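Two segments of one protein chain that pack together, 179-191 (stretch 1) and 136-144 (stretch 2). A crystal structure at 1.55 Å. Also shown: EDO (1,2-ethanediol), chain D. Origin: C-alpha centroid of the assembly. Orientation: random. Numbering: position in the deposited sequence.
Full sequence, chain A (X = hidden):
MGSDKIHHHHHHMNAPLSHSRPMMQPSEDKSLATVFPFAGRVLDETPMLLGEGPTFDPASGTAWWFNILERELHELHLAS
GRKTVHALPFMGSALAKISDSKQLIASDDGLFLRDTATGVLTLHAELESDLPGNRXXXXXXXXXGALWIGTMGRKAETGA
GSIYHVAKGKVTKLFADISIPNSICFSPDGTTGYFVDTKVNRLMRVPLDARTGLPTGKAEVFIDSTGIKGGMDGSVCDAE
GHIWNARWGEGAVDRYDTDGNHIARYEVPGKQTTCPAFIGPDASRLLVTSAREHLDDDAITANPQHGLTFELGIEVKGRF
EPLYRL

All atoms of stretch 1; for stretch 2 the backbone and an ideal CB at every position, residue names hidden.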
# COMPACT_ATOMS: atom_id res chain seq x y z
N SER A 179 5.54 12.79 8.21
CA SER A 179 6.50 11.87 8.84
C SER A 179 6.42 10.45 8.26
O SER A 179 7.46 9.84 8.02
CB SER A 179 6.28 11.85 10.35
OG SER A 179 6.49 13.16 10.93
N ILE A 180 5.21 9.92 8.13
CA ILE A 180 4.98 8.59 7.58
C ILE A 180 3.77 8.66 6.66
O ILE A 180 2.61 8.57 7.11
CB ILE A 180 4.75 7.49 8.64
CG1 ILE A 180 5.90 7.47 9.68
CG2 ILE A 180 4.56 6.12 7.97
CD1 ILE A 180 5.55 6.69 10.91
N PRO A 181 4.03 8.81 5.36
CA PRO A 181 2.89 8.85 4.43
C PRO A 181 2.23 7.52 4.28
O PRO A 181 2.90 6.48 4.26
CB PRO A 181 3.50 9.34 3.11
CG PRO A 181 4.90 8.97 3.21
CD PRO A 181 5.32 8.93 4.63
N ASN A 182 0.90 7.51 4.25
CA ASN A 182 0.18 6.24 4.15
C ASN A 182 -1.24 6.46 3.69
O ASN A 182 -1.62 7.59 3.34
CB ASN A 182 0.23 5.54 5.54
CG ASN A 182 1.03 4.25 5.53
OD1 ASN A 182 0.89 3.43 4.62
ND2 ASN A 182 1.79 4.01 6.64
N SER A 183 -2.01 5.38 3.66
CA SER A 183 -3.43 5.40 3.26
C SER A 183 -3.74 6.04 1.96
O SER A 183 -4.83 6.57 1.78
CB SER A 183 -4.27 6.03 4.38
OG SER A 183 -5.69 5.85 4.16
N ILE A 184 -2.78 6.02 1.04
CA ILE A 184 -3.02 6.60 -0.29
C ILE A 184 -3.97 5.74 -1.10
O ILE A 184 -3.75 4.53 -1.33
CB ILE A 184 -1.69 6.80 -1.03
CG1 ILE A 184 -0.78 7.80 -0.27
CG2 ILE A 184 -1.96 7.30 -2.42
CD1 ILE A 184 0.62 7.85 -0.88
N CYS A 185 -5.09 6.36 -1.49
CA CYS A 185 -6.05 5.69 -2.35
C CYS A 185 -7.00 6.72 -2.93
O CYS A 185 -6.91 7.91 -2.64
CB CYS A 185 -6.83 4.60 -1.57
SG CYS A 185 -7.76 5.19 -0.19
N PHE A 186 -7.89 6.28 -3.81
CA PHE A 186 -8.69 7.17 -4.62
C PHE A 186 -10.15 6.75 -4.71
O PHE A 186 -10.46 5.57 -4.70
CB PHE A 186 -8.10 7.28 -6.05
CG PHE A 186 -6.67 7.68 -6.04
CD1 PHE A 186 -6.29 8.99 -5.81
CD2 PHE A 186 -5.69 6.73 -6.23
CE1 PHE A 186 -4.93 9.33 -5.74
CE2 PHE A 186 -4.33 7.04 -6.17
CZ PHE A 186 -3.94 8.34 -5.91
N SER A 187 -11.04 7.72 -4.84
CA SER A 187 -12.46 7.45 -4.99
C SER A 187 -12.76 6.77 -6.32
O SER A 187 -11.94 6.84 -7.26
CB SER A 187 -13.22 8.75 -4.86
OG SER A 187 -12.99 9.60 -5.96
N PRO A 188 -13.95 6.16 -6.44
CA PRO A 188 -14.27 5.42 -7.65
C PRO A 188 -14.19 6.21 -8.95
O PRO A 188 -13.77 5.67 -9.96
CB PRO A 188 -15.70 4.93 -7.40
CG PRO A 188 -15.77 4.77 -5.92
CD PRO A 188 -15.02 6.01 -5.42
N ASP A 189 -14.51 7.50 -8.91
CA ASP A 189 -14.43 8.27 -10.15
C ASP A 189 -13.12 9.00 -10.33
O ASP A 189 -12.99 9.73 -11.31
CB ASP A 189 -15.62 9.17 -10.29
CG ASP A 189 -15.68 10.27 -9.29
OD1 ASP A 189 -14.78 10.43 -8.45
OD2 ASP A 189 -16.71 10.98 -9.33
N GLY A 190 -12.15 8.80 -9.44
CA GLY A 190 -10.83 9.46 -9.57
C GLY A 190 -10.80 10.93 -9.17
O GLY A 190 -9.71 11.64 -9.36
N THR A 191 -11.91 11.43 -8.65
CA THR A 191 -12.04 12.85 -8.32
C THR A 191 -11.66 13.25 -6.88
O THR A 191 -11.64 14.46 -6.56
CB THR A 191 -13.44 13.38 -8.61
OG1 THR A 191 -14.38 12.65 -7.82
CG2 THR A 191 -13.78 13.24 -10.07
N UNK A 136 11.38 5.24 0.21
CA UNK A 136 9.98 5.27 -0.23
C UNK A 136 9.10 4.46 0.69
O UNK A 136 9.54 3.53 1.34
CB UNK A 136 9.85 4.75 -1.66
N UNK A 137 7.81 4.77 0.69
CA UNK A 137 6.85 4.03 1.49
C UNK A 137 5.61 3.73 0.62
O UNK A 137 5.72 3.27 -0.52
CB UNK A 137 6.47 4.82 2.75
N UNK A 138 4.45 4.02 1.15
CA UNK A 138 3.16 3.72 0.54
C UNK A 138 3.00 4.41 -0.82
O UNK A 138 3.39 5.55 -1.00
CB UNK A 138 2.03 4.14 1.48
N UNK A 139 2.39 3.74 -1.78
CA UNK A 139 2.08 4.42 -3.04
C UNK A 139 0.89 3.75 -3.66
O UNK A 139 0.53 2.62 -3.29
CB UNK A 139 3.27 4.41 -4.00
N UNK A 140 0.21 4.44 -4.57
CA UNK A 140 -0.92 3.83 -5.28
C UNK A 140 -1.15 4.54 -6.62
O UNK A 140 -0.93 5.74 -6.71
CB UNK A 140 -2.19 3.89 -4.42
N UNK A 141 -1.63 3.79 -7.60
CA UNK A 141 -1.96 4.29 -8.93
C UNK A 141 -3.32 4.99 -8.98
O UNK A 141 -4.33 4.47 -8.50
CB UNK A 141 -1.94 3.14 -9.93
N UNK A 142 -3.33 6.16 -9.61
CA UNK A 142 -4.52 6.92 -9.92
C UNK A 142 -5.01 6.44 -11.31
O UNK A 142 -4.19 6.12 -12.17
CB UNK A 142 -4.24 8.42 -9.90
N UNK A 143 -6.33 6.41 -11.54
CA UNK A 143 -6.83 5.95 -12.84
C UNK A 143 -6.37 6.71 -14.10
O UNK A 143 -6.48 6.18 -15.22
CB UNK A 143 -8.36 6.00 -12.80
N UNK A 144 -5.87 7.93 -13.95
CA UNK A 144 -5.28 8.69 -15.05
C UNK A 144 -3.96 8.06 -15.55
O UNK A 144 -3.46 8.46 -16.61
CB UNK A 144 -5.03 10.13 -14.60
C1 EDO D . 6.00 2.20 7.63
O1 EDO D . 6.71 1.49 6.61
C2 EDO D . 4.55 1.69 7.60
O2 EDO D . 3.92 1.96 6.32

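The two strands run nearly parallel, their N-to-C directions 17° apart, with axes 6.0 Å apart at closest approach.

Position 136 points its CB away from stretch 1, which therefore sets no preference; the residue is Ser136, its OG hydrogen-bonded elsewhere in the structure.

At 137 the CB points toward stretch 1 and lies 4.2 Å from Pro181 O, an acceptor, with the ethanediol beyond. A donor of modest length suits: Asn, Gln, Ser or Thr. The residue is Asn137. Its ND2 gives a hydrogen bond to Pro181 O at 2.9 Å and another to EDO O2 at 3.1 Å, while its OD1 accepts from EDO O1 at 2.8 Å. Asn182 ND2 also donates to EDO O2, at 3.0 Å, so the diol bridges both strands.

Position 138 faces stretch 1 where Ile184 N presents a donor. A short acceptor fits, Asp or Asn first. Asp138 takes it: Ile184 N donates to Asp138 OD2 at 2.9 Å. Asp138 OD1 accepts from water 1 at 2.8 Å.

At 139 an ideal CB would point away, coming no nearer than 5.3 Å to Ile184 CD1. Extended angles of -153/160 admit many residues; Gly139 is there, its CA 4.3 Å from Ile184 CD1.

Position 140 points toward stretch 1, its CB 3.5 Å from Ile184 O. A long side chain with an aliphatic stem and a donor head is attractive, Arg or Lys, though Gln could also serve. Arg140 lays its stem beside Cys185, CD to Cys185 CB 4.0 Å, and folds back at chi3 (m) so that NE donates to Ile184 O at 2.9 Å. Water 1 links Arg140 NH2, 3.1 Å away, with Ile184 O, 2.9 Å away.

At 141 the CB turns away, and stretch 1 places no demand; selenomethionine Met141 occupies it.

Position 142 points sideways, its CB 4.0 Å from Phe186 CE2, with Gly190 O within a ring's reach. An aromatic donor would satisfy both, His or perhaps Trp. His142 sets its CB over the Phe186 face, 4.1 Å from the ring centroid, and turns its edge to that face, planes at 83°. Its NE2 donates to Gly190 O at 2.8 Å.

Position 143 points toward Gly190; several residues would fit, and phi of -59° admits proline. Pro143 rests CG 4.1 Å from Gly190 CA.

Position 144 is out of reach and unconstrained by stretch 1; Ser144 N donates to His142 ND1 at 3.0 Å.

Stretch 2 136-144: SNDGRMHPS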
# COMPACT_ATOMS: atom_id res chain seq x y z
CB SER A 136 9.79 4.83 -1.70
OG SER A 136 10.25 3.50 -1.89
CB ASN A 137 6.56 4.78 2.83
CG ASN A 137 5.94 3.85 3.89
OD1 ASN A 137 6.48 2.77 4.11
ND2 ASN A 137 4.83 4.28 4.55
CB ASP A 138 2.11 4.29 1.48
CG ASP A 138 0.70 3.98 1.03
OD1 ASP A 138 0.40 2.80 0.68
OD2 ASP A 138 -0.13 4.92 1.07
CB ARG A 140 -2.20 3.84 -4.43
CG ARG A 140 -3.27 2.85 -4.98
CD ARG A 140 -4.38 2.54 -4.04
NE ARG A 140 -3.87 2.03 -2.77
CZ ARG A 140 -3.42 0.80 -2.60
NH1 ARG A 140 -3.46 -0.05 -3.60
NH2 ARG A 140 -2.93 0.43 -1.42
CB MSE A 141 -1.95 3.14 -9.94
CG MSE A 141 -0.59 2.57 -10.26
SE MSE A 141 0.55 3.93 -11.05
CE MSE A 141 -0.69 4.60 -12.37
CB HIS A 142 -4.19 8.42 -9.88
CG HIS A 142 -5.38 9.28 -10.15
ND1 HIS A 142 -5.79 9.60 -11.41
CD2 HIS A 142 -6.29 9.81 -9.32
CE1 HIS A 142 -6.90 10.31 -11.36
NE2 HIS A 142 -7.24 10.45 -10.09
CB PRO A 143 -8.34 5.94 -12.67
CG PRO A 143 -8.63 6.54 -11.47
CD PRO A 143 -7.42 6.63 -10.59
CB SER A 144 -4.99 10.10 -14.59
OG SER A 144 -3.99 10.09 -13.58
O HOH W 1 -2.38 2.79 0.53
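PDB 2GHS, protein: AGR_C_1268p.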